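Local structure of mandelate racemase / muconate lactonizing enzyme (Burkholderia pseudomallei, 2POD) at residues T10-P13 and L19-V22; A52-G57 and K68-Y73; D181-A186 and L197-E202; E241-E246 and N342-E347. The protein is of unknown function but belongs to the enolase superfamily and is possibly a lyase. All coordinates share one frame; numbering follows the deposited sequence.

Contact 1: residues T10-P13 and L19-V22; sequences TLRP and LLWV
L11 and W21 face each other as an antiparallel hydrogen-bonded pair, with two backbone bonds between them. N of L11 gives to O of W21 at 2.9 Å. N of W21 gives to O of L11 at 3.1 Å. The next pair, T10 with V22, is non-hydrogen-bonded. There CA of T10 adds a CA-H...O contact of 3.4 Å to O of W21, so this one carbonyl takes an N-H bond and a weaker C-H contact.

Apolar side chains meet on both faces of this beta hairpin. On the face of L11 and W21, CB of L11 lies at the edge of the indole, near its plane. CG of W21 stands anti to the carbonyl carbon (chi1 -69°), and the benzene end of the ring reaches over to the partner strand. CZ3 of W21 there meets CG of P13 at 3.6 Å, obliquely, with the two side chains crossing at about a right angle. CD2 of L19 rests over one indole face, 3.5 Å above the plane and toward the rim. On the face of T10 and V22, L20 sends CD1 across, 3.8 Å from CB of T10 and also 3.8 Å from CG of R12.

The polar ends turn to other partners. OG1 of T10 is hydrogen-bonded to E44 and H48, NE of R12 forms a salt bridge with E44, and NE1 of W21 bonds to E35.

The chemistry is thus divided. Main-chain bonds set the hairpin register, the hydrocarbon packing is mostly buried, and the polar groups tie the hairpin to helix 40-55 and strand 31-37.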
loop_
_atom_site.group_PDB
_atom_site.type_symbol
_atom_site.label_atom_id
_atom_site.label_comp_id
_atom_site.label_asym_id
_atom_site.label_seq_id
_atom_site.Cartn_x
_atom_site.Cartn_y
_atom_site.Cartn_z
ATOM N N THR B 10 40.504 28.928 -4.159
ATOM C CA THR B 10 39.182 29.457 -4.512
ATOM C C THR B 10 39.251 30.871 -5.075
ATOM O O THR B 10 40.053 31.693 -4.629
ATOM C CB THR B 10 38.195 29.418 -3.332
ATOM O OG1 THR B 10 38.739 30.154 -2.231
ATOM C CG2 THR B 10 37.921 27.974 -2.906
ATOM N N LEU B 11 38.409 31.138 -6.068
ATOM C CA LEU B 11 38.389 32.421 -6.742
ATOM C C LEU B 11 36.975 32.977 -6.682
ATOM O O LEU B 11 36.038 32.352 -7.192
ATOM C CB LEU B 11 38.807 32.268 -8.214
ATOM C CG LEU B 11 40.064 31.568 -8.760
ATOM C CD1 LEU B 11 40.400 32.220 -10.085
ATOM C CD2 LEU B 11 41.286 31.610 -7.852
ATOM N N ARG B 12 36.823 34.147 -6.069
ATOM C CA ARG B 12 35.532 34.829 -6.004
ATOM C C ARG B 12 35.546 36.172 -6.740
ATOM O O ARG B 12 36.018 37.175 -6.200
ATOM C CB ARG B 12 35.113 35.048 -4.552
ATOM C CG ARG B 12 34.639 33.807 -3.821
ATOM C CD ARG B 12 33.859 34.165 -2.556
ATOM N NE ARG B 12 34.718 34.717 -1.510
ATOM C CZ ARG B 12 34.786 36.007 -1.186
ATOM N NH1 ARG B 12 35.603 36.406 -0.222
ATOM N NH2 ARG B 12 34.040 36.900 -1.822
ATOM N N PRO B 13 35.013 36.205 -7.973
ATOM C CA PRO B 13 34.974 37.483 -8.689
ATOM C C PRO B 13 33.816 38.357 -8.220
ATOM O O PRO B 13 32.673 37.902 -8.216
ATOM C CB PRO B 13 34.789 37.067 -10.153
ATOM C CG PRO B 13 34.225 35.668 -10.117
ATOM C CD PRO B 13 34.416 35.096 -8.744
ATOM N N LEU B 19 29.223 33.464 -8.062
ATOM C CA LEU B 19 30.076 32.501 -8.741
ATOM C C LEU B 19 31.282 32.125 -7.896
ATOM O O LEU B 19 31.908 32.978 -7.267
ATOM C CB LEU B 19 30.527 33.069 -10.087
ATOM C CG LEU B 19 31.318 32.264 -11.118
ATOM C CD1 LEU B 19 30.524 31.086 -11.660
ATOM C CD2 LEU B 19 31.666 33.209 -12.242
ATOM N N LEU B 20 31.606 30.836 -7.881
ATOM C CA LEU B 20 32.833 30.384 -7.253
ATOM C C LEU B 20 33.594 29.450 -8.182
ATOM O O LEU B 20 33.044 28.460 -8.648
ATOM C CB LEU B 20 32.541 29.720 -5.905
ATOM C CG LEU B 20 33.697 29.067 -5.142
ATOM C CD1 LEU B 20 34.657 30.119 -4.613
ATOM C CD2 LEU B 20 33.163 28.223 -3.993
ATOM N N TRP B 21 34.855 29.782 -8.454
ATOM C CA TRP B 21 35.782 28.836 -9.060
ATOM C C TRP B 21 36.672 28.184 -8.027
ATOM O O TRP B 21 36.978 28.781 -7.001
ATOM C CB TRP B 21 36.625 29.505 -10.132
ATOM C CG TRP B 21 35.837 29.885 -11.325
ATOM C CD1 TRP B 21 35.045 29.071 -12.075
ATOM C CD2 TRP B 21 35.758 31.183 -11.916
ATOM N NE1 TRP B 21 34.473 29.780 -13.103
ATOM C CE2 TRP B 21 34.895 31.082 -13.029
ATOM C CE3 TRP B 21 36.334 32.422 -11.616
ATOM C CZ2 TRP B 21 34.600 32.175 -13.853
ATOM C CZ3 TRP B 21 36.035 33.513 -12.432
ATOM C CH2 TRP B 21 35.170 33.381 -13.533
ATOM N N VAL B 22 37.046 26.933 -8.291
ATOM C CA VAL B 22 38.008 26.205 -7.466
ATOM C C VAL B 22 39.078 25.598 -8.369
ATOM O O VAL B 22 38.766 25.063 -9.434
ATOM C CB VAL B 22 37.345 25.074 -6.623
ATOM C CG1 VAL B 22 38.337 24.509 -5.612
ATOM C CG2 VAL B 22 36.132 25.589 -5.892
#

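Contact 2: residues A52-G57 and K68-Y73; sequences ANRLIG and KRLSGY
The guanidinium of R69 grips the carbonyl O of R54 end-on with two nitrogens. NH1 of R69 lies 2.8 Å from O of R54, and NH2 of R69 lies 2.9 Å from the same O. That oxygen sits in the guanidinium plane. NH2 comes in on a lone pair in the carbonyl plane, whereas NH1 is tilted 31° from it. NH1 of R69 also makes a weak hydrogen bond to ND1 of H66. The carbonyl belongs to the last turn of helix 40-55.

R54 answers in the other direction. Its chain bends at chi2 and chi3, and NH1 of R54 makes a weak bond of 2.9 Å to O of R69. The two guanidinium planes stand 47° apart, and NE of R69 lies over the rim of one face of R54. NE of R54 and NH2 of R69 are only 3.8 Å apart, a like-charge approach that the shared carbonyl and a long, weak ion pair from R69 to E58 may ease. O of A52 accepts from both L55 N and I56 N. O of L70 accepts a hydrogen bond from ND2 of N86. OH of Y73 is hydrogen-bonded to E272, a metal-site residue, of the second subunit.

Next to the arginine pair, CD2 of L70 packs 3.8 Å from CB of R54.

In the N-terminal domain, the contact joins the end of helix 40-55 to the end of helix 63-69. L55 and L70 both pack on L89 of helix 81-101, and L55 also touches strand 5-13.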
loop_
_atom_site.group_PDB
_atom_site.type_symbol
_atom_site.label_atom_id
_atom_site.label_comp_id
_atom_site.label_asym_id
_atom_site.label_seq_id
_atom_site.Cartn_x
_atom_site.Cartn_y
_atom_site.Cartn_z
ATOM N N ALA B 52 39.492 20.849 2.379
ATOM C CA ALA B 52 40.837 20.988 1.828
ATOM C C ALA B 52 41.848 20.073 2.518
ATOM O O ALA B 52 42.704 19.488 1.859
ATOM C CB ALA B 52 41.280 22.412 1.925
ATOM N N ASN B 53 41.723 19.942 3.837
ATOM C CA ASN B 53 42.587 19.066 4.621
ATOM C C ASN B 53 42.350 17.574 4.381
ATOM O O ASN B 53 43.239 16.746 4.613
ATOM C CB ASN B 53 42.470 19.394 6.113
ATOM C CG ASN B 53 42.874 20.825 6.429
ATOM O OD1 ASN B 53 43.926 21.304 5.991
ATOM N ND2 ASN B 53 42.031 21.520 7.190
ATOM N N ARG B 54 41.154 17.237 3.906
ATOM C CA ARG B 54 40.821 15.859 3.561
ATOM C C ARG B 54 41.392 15.480 2.202
ATOM O O ARG B 54 41.477 14.303 1.861
ATOM C CB ARG B 54 39.305 15.651 3.583
ATOM C CG ARG B 54 38.678 15.805 4.960
ATOM C CD ARG B 54 37.715 14.674 5.244
ATOM N NE ARG B 54 38.378 13.525 5.854
ATOM C CZ ARG B 54 37.789 12.358 6.105
ATOM N NH1 ARG B 54 36.510 12.169 5.799
ATOM N NH2 ARG B 54 38.484 11.375 6.662
ATOM N N LEU B 55 41.797 16.490 1.439
ATOM C CA LEU B 55 42.096 16.335 0.027
ATOM C C LEU B 55 43.577 16.591 -0.268
ATOM O O LEU B 55 44.152 15.967 -1.156
ATOM C CB LEU B 55 41.213 17.283 -0.782
ATOM C CG LEU B 55 40.494 16.763 -2.030
ATOM C CD1 LEU B 55 39.714 15.470 -1.798
ATOM C CD2 LEU B 55 39.572 17.831 -2.542
ATOM N N ILE B 56 44.184 17.505 0.489
ATOM C CA ILE B 56 45.594 17.853 0.333
ATOM C C ILE B 56 46.507 16.695 0.740
ATOM O O ILE B 56 46.418 16.177 1.856
ATOM C CB ILE B 56 45.936 19.200 1.050
ATOM C CG1 ILE B 56 45.604 20.369 0.111
ATOM C CG2 ILE B 56 47.418 19.278 1.466
ATOM C CD1 ILE B 56 45.149 21.637 0.800
ATOM N N GLY B 57 47.356 16.275 -0.196
ATOM C CA GLY B 57 48.221 15.115 0.002
ATOM C C GLY B 57 47.717 13.832 -0.641
ATOM O O GLY B 57 48.453 12.844 -0.711
ATOM N N LYS B 68 32.923 10.136 -1.309
ATOM C CA LYS B 68 32.457 9.481 -0.096
ATOM C C LYS B 68 33.099 10.049 1.176
ATOM O O LYS B 68 32.414 10.261 2.175
ATOM C CB LYS B 68 32.643 7.959 -0.209
ATOM C CG LYS B 68 32.302 7.156 1.051
ATOM C CD LYS B 68 30.818 7.166 1.377
ATOM C CE LYS B 68 30.510 6.354 2.635
ATOM N NZ LYS B 68 30.637 4.884 2.417
ATOM N N ARG B 69 34.403 10.315 1.123
ATOM C CA ARG B 69 35.137 10.938 2.231
ATOM C C ARG B 69 34.676 12.365 2.566
ATOM O O ARG B 69 34.610 12.747 3.739
ATOM C CB ARG B 69 36.637 10.898 1.956
ATOM C CG ARG B 69 37.289 9.554 2.293
ATOM C CD ARG B 69 38.756 9.515 1.878
ATOM N NE ARG B 69 39.598 10.248 2.819
ATOM C CZ ARG B 69 40.163 11.425 2.574
ATOM N NH1 ARG B 69 40.002 12.022 1.396
ATOM N NH2 ARG B 69 40.898 12.008 3.511
ATOM N N LEU B 70 34.336 13.135 1.536
ATOM C CA LEU B 70 33.907 14.525 1.711
ATOM C C LEU B 70 32.431 14.667 2.081
ATOM O O LEU B 70 31.969 15.774 2.376
ATOM C CB LEU B 70 34.186 15.344 0.444
ATOM C CG LEU B 70 35.623 15.713 0.070
ATOM C CD1 LEU B 70 35.609 16.668 -1.110
ATOM C CD2 LEU B 70 36.376 16.328 1.236
ATOM N N SER B 71 31.694 13.556 2.040
ATOM C CA SER B 71 30.335 13.503 2.566
ATOM C C SER B 71 30.378 13.548 4.085
ATOM O O SER B 71 30.612 12.534 4.741
ATOM C CB SER B 71 29.627 12.235 2.091
ATOM O OG SER B 71 28.310 12.534 1.676
ATOM N N GLY B 72 30.179 14.741 4.636
ATOM C CA GLY B 72 30.418 14.985 6.058
ATOM C C GLY B 72 29.179 14.724 6.881
ATOM O O GLY B 72 28.158 14.269 6.355
ATOM N N TYR B 73 29.265 15.035 8.171
ATOM C CA TYR B 73 28.268 14.613 9.152
ATOM C C TYR B 73 26.897 15.275 8.980
ATOM O O TYR B 73 25.882 14.679 9.306
ATOM C CB TYR B 73 28.798 14.826 10.577
ATOM C CG TYR B 73 27.963 14.161 11.651
ATOM C CD1 TYR B 73 27.723 12.787 11.626
ATOM C CD2 TYR B 73 27.402 14.907 12.688
ATOM C CE1 TYR B 73 26.951 12.171 12.606
ATOM C CE2 TYR B 73 26.625 14.301 13.674
ATOM C CZ TYR B 73 26.404 12.933 13.624
ATOM O OH TYR B 73 25.645 12.318 14.588
#

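Contact 3: residues D181-A186 and L197-E202; sequences DPYAEA and LKRALE
Y183 points its ring at the helix that carries R199 and A200, and the two partners meet different parts of it. CB of A200 approaches the CD1-CE1 flank, with CE1 of Y183 at 3.7 Å. The methyl comes in obliquely. NH1 of R199 stands by the CE2-OH flank, on the same side of the ring plane as the methyl, 3.7 Å from OH of Y183 and 4.1 Å from CE2 of Y183. It too is oblique to the ring. The phenol and the guanidinium planes are 65° apart, and the two side chains cross at about a right angle. No hydrogen bond joins the segments.

CG of Y183 is anti to its carbonyl carbon (chi1 -54°), which carries the ring out from helix 181-184 toward helix 194-200. These helices lie in the TIM-barrel domain, in the connection between the parallel strands 174-177 and 216-220. The contact joins two helical pieces of the connection in one beta-alpha-beta crossover.

The R199 chain bends at chi3 (-53°) and brings NH1 beside the phenol. The same NH1 makes a salt bridge with D196, one turn earlier in its helix, so its main polar partner is that carboxylate. A200 also touches F180, just ahead of helix 181-184, and L197 packs on both F180 and helix 227-237. K198, on the same helix, forms a salt bridge with D213 of the third subunit.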
loop_
_atom_site.group_PDB
_atom_site.type_symbol
_atom_site.label_atom_id
_atom_site.label_comp_id
_atom_site.label_asym_id
_atom_site.label_seq_id
_atom_site.Cartn_x
_atom_site.Cartn_y
_atom_site.Cartn_z
ATOM N N ASP B 181 5.967 33.588 -11.470
ATOM C CA ASP B 181 6.821 34.112 -10.397
ATOM C C ASP B 181 6.374 35.352 -9.593
ATOM O O ASP B 181 6.453 35.319 -8.359
ATOM C CB ASP B 181 8.262 34.275 -10.886
ATOM C CG ASP B 181 8.967 32.947 -11.079
ATOM O OD1 ASP B 181 8.299 31.946 -11.427
ATOM O OD2 ASP B 181 10.201 32.909 -10.874
ATOM N N PRO B 182 5.911 36.443 -10.265
ATOM C CA PRO B 182 5.634 37.639 -9.453
ATOM C C PRO B 182 4.361 37.547 -8.609
ATOM O O PRO B 182 4.172 38.349 -7.688
ATOM C CB PRO B 182 5.487 38.759 -10.499
ATOM C CG PRO B 182 5.882 38.160 -11.813
ATOM C CD PRO B 182 5.625 36.703 -11.689
ATOM N N TYR B 183 3.504 36.576 -8.920
ATOM C CA TYR B 183 2.236 36.417 -8.213
ATOM C C TYR B 183 2.354 35.596 -6.927
ATOM O O TYR B 183 1.461 35.630 -6.082
ATOM C CB TYR B 183 1.153 35.894 -9.160
ATOM C CG TYR B 183 1.023 36.760 -10.396
ATOM C CD1 TYR B 183 1.475 36.313 -11.635
ATOM C CD2 TYR B 183 0.486 38.047 -10.315
ATOM C CE1 TYR B 183 1.379 37.116 -12.768
ATOM C CE2 TYR B 183 0.389 38.859 -11.437
ATOM C CZ TYR B 183 0.835 38.387 -12.662
ATOM O OH TYR B 183 0.735 39.188 -13.780
ATOM N N ALA B 184 3.479 34.903 -6.773
ATOM C CA ALA B 184 3.762 34.091 -5.589
ATOM C C ALA B 184 3.959 34.894 -4.302
ATOM O O ALA B 184 3.439 34.514 -3.251
ATOM C CB ALA B 184 4.959 33.201 -5.840
ATOM N N GLU B 185 4.706 35.995 -4.391
ATOM C CA GLU B 185 5.191 36.717 -3.208
ATOM C C GLU B 185 4.110 37.496 -2.455
ATOM O O GLU B 185 4.252 37.759 -1.260
ATOM C CB GLU B 185 6.382 37.624 -3.552
ATOM C CG GLU B 185 6.187 38.524 -4.781
ATOM C CD GLU B 185 6.045 40.002 -4.429
ATOM O OE1 GLU B 185 6.896 40.530 -3.677
ATOM O OE2 GLU B 185 5.084 40.636 -4.917
ATOM N N ALA B 186 3.033 37.849 -3.152
ATOM C CA ALA B 186 1.888 38.525 -2.542
ATOM C C ALA B 186 1.129 37.644 -1.549
ATOM O O ALA B 186 0.538 38.146 -0.586
ATOM C CB ALA B 186 0.943 39.039 -3.621
ATOM N N LEU B 197 -4.023 34.822 -13.033
ATOM C CA LEU B 197 -3.717 33.576 -13.718
ATOM C C LEU B 197 -3.835 33.737 -15.229
ATOM O O LEU B 197 -2.971 33.272 -15.977
ATOM C CB LEU B 197 -4.629 32.446 -13.205
ATOM C CG LEU B 197 -4.371 30.986 -13.609
ATOM C CD1 LEU B 197 -2.892 30.644 -13.744
ATOM C CD2 LEU B 197 -5.058 30.015 -12.652
ATOM N N LYS B 198 -4.896 34.416 -15.658
ATOM C CA LYS B 198 -5.154 34.683 -17.073
ATOM C C LYS B 198 -4.135 35.652 -17.683
ATOM O O LYS B 198 -3.835 35.575 -18.878
ATOM C CB LYS B 198 -6.573 35.223 -17.262
ATOM C CG LYS B 198 -7.236 34.776 -18.555
ATOM C CD LYS B 198 -8.138 33.568 -18.335
ATOM C CE LYS B 198 -9.600 33.977 -18.281
ATOM N NZ LYS B 198 -10.258 33.477 -17.045
ATOM N N ARG B 199 -3.607 36.550 -16.855
ATOM C CA ARG B 199 -2.584 37.498 -17.287
ATOM C C ARG B 199 -1.193 36.867 -17.322
ATOM O O ARG B 199 -0.332 37.290 -18.094
ATOM C CB ARG B 199 -2.584 38.736 -16.389
ATOM C CG ARG B 199 -2.452 40.053 -17.151
ATOM C CD ARG B 199 -2.463 41.272 -16.224
ATOM N NE ARG B 199 -3.622 41.294 -15.329
ATOM C CZ ARG B 199 -3.550 41.248 -14.000
ATOM N NH1 ARG B 199 -2.370 41.177 -13.391
ATOM N NH2 ARG B 199 -4.663 41.271 -13.278
ATOM N N ALA B 200 -0.980 35.858 -16.481
ATOM C CA ALA B 200 0.235 35.047 -16.532
ATOM C C ALA B 200 0.190 33.989 -17.635
ATOM O O ALA B 200 1.223 33.460 -18.032
ATOM C CB ALA B 200 0.501 34.407 -15.180
ATOM N N LEU B 201 -1.009 33.686 -18.126
ATOM C CA LEU B 201 -1.184 32.786 -19.263
ATOM C C LEU B 201 -0.888 33.439 -20.614
ATOM O O LEU B 201 -0.663 32.742 -21.608
ATOM C CB LEU B 201 -2.600 32.203 -19.262
ATOM C CG LEU B 201 -2.815 30.731 -18.895
ATOM C CD1 LEU B 201 -1.927 30.270 -17.745
ATOM C CD2 LEU B 201 -4.275 30.484 -18.573
ATOM N N GLU B 202 -0.896 34.769 -20.647
ATOM C CA GLU B 202 -0.695 35.534 -21.886
ATOM C C GLU B 202 0.650 35.360 -22.629
ATOM O O GLU B 202 0.655 35.355 -23.858
ATOM C CB GLU B 202 -1.034 37.014 -21.681
ATOM C CG GLU B 202 -2.531 37.327 -21.691
ATOM C CD GLU B 202 -2.839 38.760 -21.282
ATOM O OE1 GLU B 202 -3.951 39.006 -20.765
ATOM O OE2 GLU B 202 -1.971 39.642 -21.475
#

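Contact 4: residues E241-E246 and N342-E347; sequences ETFWHE and NALVQE. With NA (sodium ion), chain D.
The rings of F243 and W244 both offer their edges to L344 and V345. CD1 of L344 lies near the plane of each ring, 4.0 Å from CE2 of F243 and 4.0 Å from CZ3 of W244. CG2 of V345 also comes to the indole edge, 3.9 Å from CZ3 of W244. V345 and W244 approach from opposite directions, while W244 and L344 slide past each other. W244 makes a further edge-to-face contact with Y120, and L344 packs on Y190 of the fourth subunit. CG of F243 is anti to the backbone N (chi1 -169°), but CG of W244 stands between the N and the carbonyl carbon (chi1 83°). These torsions place the ring edges against L344 and V345.

The other end of the indole is polar. NE1 of W244 gives a hydrogen bond of 3.0 Å to OE1 of E246, on the anti lone pair, with the oxygen 22° out of the ring plane. OE1 also has a salt bridge to K176. OE2 of E246 binds the sodium ion at 2.6 Å, together with E220 and E272. W244 and K176 thus hold OE1 from the second shell and probably position this metal ligand. OE1 of E347 is 5.4 Å from OE2 of E246. K176 pairs with both carboxylates, weakly and at long range with E347, and may offset this like-charge approach.

The contact spans the inside of the TIM barrel. A320 of strand 319-321 touches both W244 and V345. Strand 244-246 runs between strands 216-220 and 268-270, and strand 346-348 pairs with strand 117-122 on the opposite wall.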
loop_
_atom_site.group_PDB
_atom_site.type_symbol
_atom_site.label_atom_id
_atom_site.label_comp_id
_atom_site.label_asym_id
_atom_site.label_seq_id
_atom_site.Cartn_x
_atom_site.Cartn_y
_atom_site.Cartn_z
ATOM N N GLU B 241 -0.539 22.692 -23.866
ATOM C CA GLU B 241 0.330 21.538 -24.117
ATOM C C GLU B 241 1.819 21.825 -23.880
ATOM O O GLU B 241 2.657 21.662 -24.774
ATOM C CB GLU B 241 0.075 20.955 -25.512
ATOM C CG GLU B 241 -0.840 19.728 -25.517
ATOM C CD GLU B 241 -1.833 19.707 -26.680
ATOM O OE1 GLU B 241 -2.752 18.855 -26.661
ATOM O OE2 GLU B 241 -1.703 20.536 -27.610
ATOM N N THR B 242 2.124 22.279 -22.670
ATOM C CA THR B 242 3.493 22.585 -22.261
ATOM C C THR B 242 4.363 21.322 -22.164
ATOM O O THR B 242 3.860 20.215 -21.934
ATOM C CB THR B 242 3.516 23.348 -20.921
ATOM O OG1 THR B 242 2.760 22.623 -19.941
ATOM C CG2 THR B 242 2.910 24.733 -21.091
ATOM N N PHE B 243 5.663 21.495 -22.356
ATOM C CA PHE B 243 6.576 20.365 -22.436
ATOM C C PHE B 243 6.908 19.758 -21.064
ATOM O O PHE B 243 6.994 18.539 -20.937
ATOM C CB PHE B 243 7.849 20.765 -23.181
ATOM C CG PHE B 243 8.730 19.611 -23.548
ATOM C CD1 PHE B 243 8.390 18.774 -24.602
ATOM C CD2 PHE B 243 9.899 19.358 -22.837
ATOM C CE1 PHE B 243 9.195 17.703 -24.944
ATOM C CE2 PHE B 243 10.723 18.284 -23.171
ATOM C CZ PHE B 243 10.373 17.458 -24.224
ATOM N N TRP B 244 7.104 20.614 -20.061
ATOM C CA TRP B 244 7.298 20.182 -18.681
ATOM C C TRP B 244 6.984 21.254 -17.648
ATOM O O TRP B 244 7.093 22.440 -17.932
ATOM C CB TRP B 244 8.680 19.536 -18.461
ATOM C CG TRP B 244 9.898 20.429 -18.206
ATOM C CD1 TRP B 244 9.982 21.528 -17.389
ATOM C CD2 TRP B 244 11.223 20.221 -18.720
ATOM N NE1 TRP B 244 11.255 22.026 -17.390
ATOM C CE2 TRP B 244 12.040 21.245 -18.196
ATOM C CE3 TRP B 244 11.792 19.276 -19.591
ATOM C CZ2 TRP B 244 13.402 21.351 -18.506
ATOM C CZ3 TRP B 244 13.148 19.381 -19.900
ATOM C CH2 TRP B 244 13.936 20.414 -19.360
ATOM N N HIS B 245 6.590 20.823 -16.454
ATOM C CA HIS B 245 6.417 21.717 -15.318
ATOM C C HIS B 245 7.515 21.498 -14.278
ATOM O O HIS B 245 7.594 20.437 -13.650
ATOM C CB HIS B 245 5.033 21.523 -14.681
ATOM C CG HIS B 245 3.893 21.881 -15.585
ATOM N ND1 HIS B 245 2.620 21.384 -15.404
ATOM C CD2 HIS B 245 3.834 22.681 -16.676
ATOM C CE1 HIS B 245 1.827 21.864 -16.346
ATOM N NE2 HIS B 245 2.541 22.648 -17.134
ATOM N N GLU B 246 8.341 22.521 -14.087
ATOM C CA GLU B 246 9.571 22.396 -13.327
ATOM C C GLU B 246 9.433 23.007 -11.939
ATOM O O GLU B 246 8.941 24.126 -11.796
ATOM C CB GLU B 246 10.718 23.060 -14.080
ATOM C CG GLU B 246 12.084 22.854 -13.465
ATOM C CD GLU B 246 13.172 23.528 -14.265
ATOM O OE1 GLU B 246 13.190 23.368 -15.504
ATOM O OE2 GLU B 246 14.012 24.219 -13.652
ATOM N N ASN B 342 20.325 8.426 -21.569
ATOM C CA ASN B 342 19.040 9.058 -21.293
ATOM C C ASN B 342 19.013 10.586 -21.236
ATOM O O ASN B 342 18.015 11.155 -20.821
ATOM C CB ASN B 342 18.382 8.456 -20.048
ATOM C CG ASN B 342 19.156 8.738 -18.796
ATOM O OD1 ASN B 342 20.386 8.696 -18.795
ATOM N ND2 ASN B 342 18.443 9.020 -17.709
ATOM N N ALA B 343 20.078 11.254 -21.668
ATOM C CA ALA B 343 20.057 12.723 -21.749
ATOM C C ALA B 343 19.063 13.270 -22.784
ATOM O O ALA B 343 18.972 12.762 -23.891
ATOM C CB ALA B 343 21.441 13.262 -21.986
ATOM N N LEU B 344 18.291 14.281 -22.394
ATOM C CA LEU B 344 17.164 14.763 -23.208
ATOM C C LEU B 344 17.554 16.063 -23.904
ATOM O O LEU B 344 17.561 16.154 -25.140
ATOM C CB LEU B 344 15.944 15.024 -22.317
ATOM C CG LEU B 344 14.468 14.935 -22.750
ATOM C CD1 LEU B 344 13.639 15.907 -21.912
ATOM C CD2 LEU B 344 14.177 15.114 -24.240
ATOM N N VAL B 345 17.856 17.065 -23.084
ATOM C CA VAL B 345 18.285 18.375 -23.547
ATOM C C VAL B 345 19.382 18.863 -22.623
ATOM O O VAL B 345 19.531 18.365 -21.511
ATOM C CB VAL B 345 17.131 19.415 -23.557
ATOM C CG1 VAL B 345 16.388 19.384 -24.881
ATOM C CG2 VAL B 345 16.173 19.202 -22.388
ATOM N N GLN B 346 20.155 19.830 -23.099
ATOM C CA GLN B 346 21.070 20.571 -22.253
ATOM C C GLN B 346 20.647 22.028 -22.199
ATOM O O GLN B 346 20.658 22.717 -23.223
ATOM C CB GLN B 346 22.496 20.451 -22.793
ATOM C CG GLN B 346 23.514 21.273 -22.033
ATOM C CD GLN B 346 23.537 20.934 -20.568
ATOM O OE1 GLN B 346 23.268 21.781 -19.719
ATOM N NE2 GLN B 346 23.850 19.686 -20.257
ATOM N N GLU B 347 20.271 22.484 -21.005
ATOM C CA GLU B 347 20.038 23.908 -20.724
ATOM C C GLU B 347 21.224 24.773 -21.145
ATOM O O GLU B 347 22.371 24.455 -20.836
ATOM C CB GLU B 347 19.745 24.105 -19.233
ATOM C CG GLU B 347 19.388 25.530 -18.816
ATOM C CD GLU B 347 18.623 25.592 -17.497
ATOM O OE1 GLU B 347 18.273 24.524 -16.952
ATOM O OE2 GLU B 347 18.355 26.713 -17.011
HETATM NA NA NA D . 15.690 26.134 -12.913
#

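In the fold
The four contacts follow one another along the chain without overlap. Contacts 1 and 2 belong to the N-terminal domain, with centres 19 Å apart. Contact 1 is in the antiparallel sheet, and contact 2 joins helices 40-55 and 63-69. Helix 40-55 packs on that sheet and so serves both. Contacts 3 and 4 lie in the barrel domain that holds the sodium site, with centres 22 Å apart: contact 3 among the outer helices, contact 4 inside the barrel beside the metal. Contacts 2 and 3 are farthest apart, about 44 Å between centres, on opposite sides of the chain's centre. Both have residues that also bond to other subunits. Y73 of contact 2 reaches E272 of another subunit's metal site.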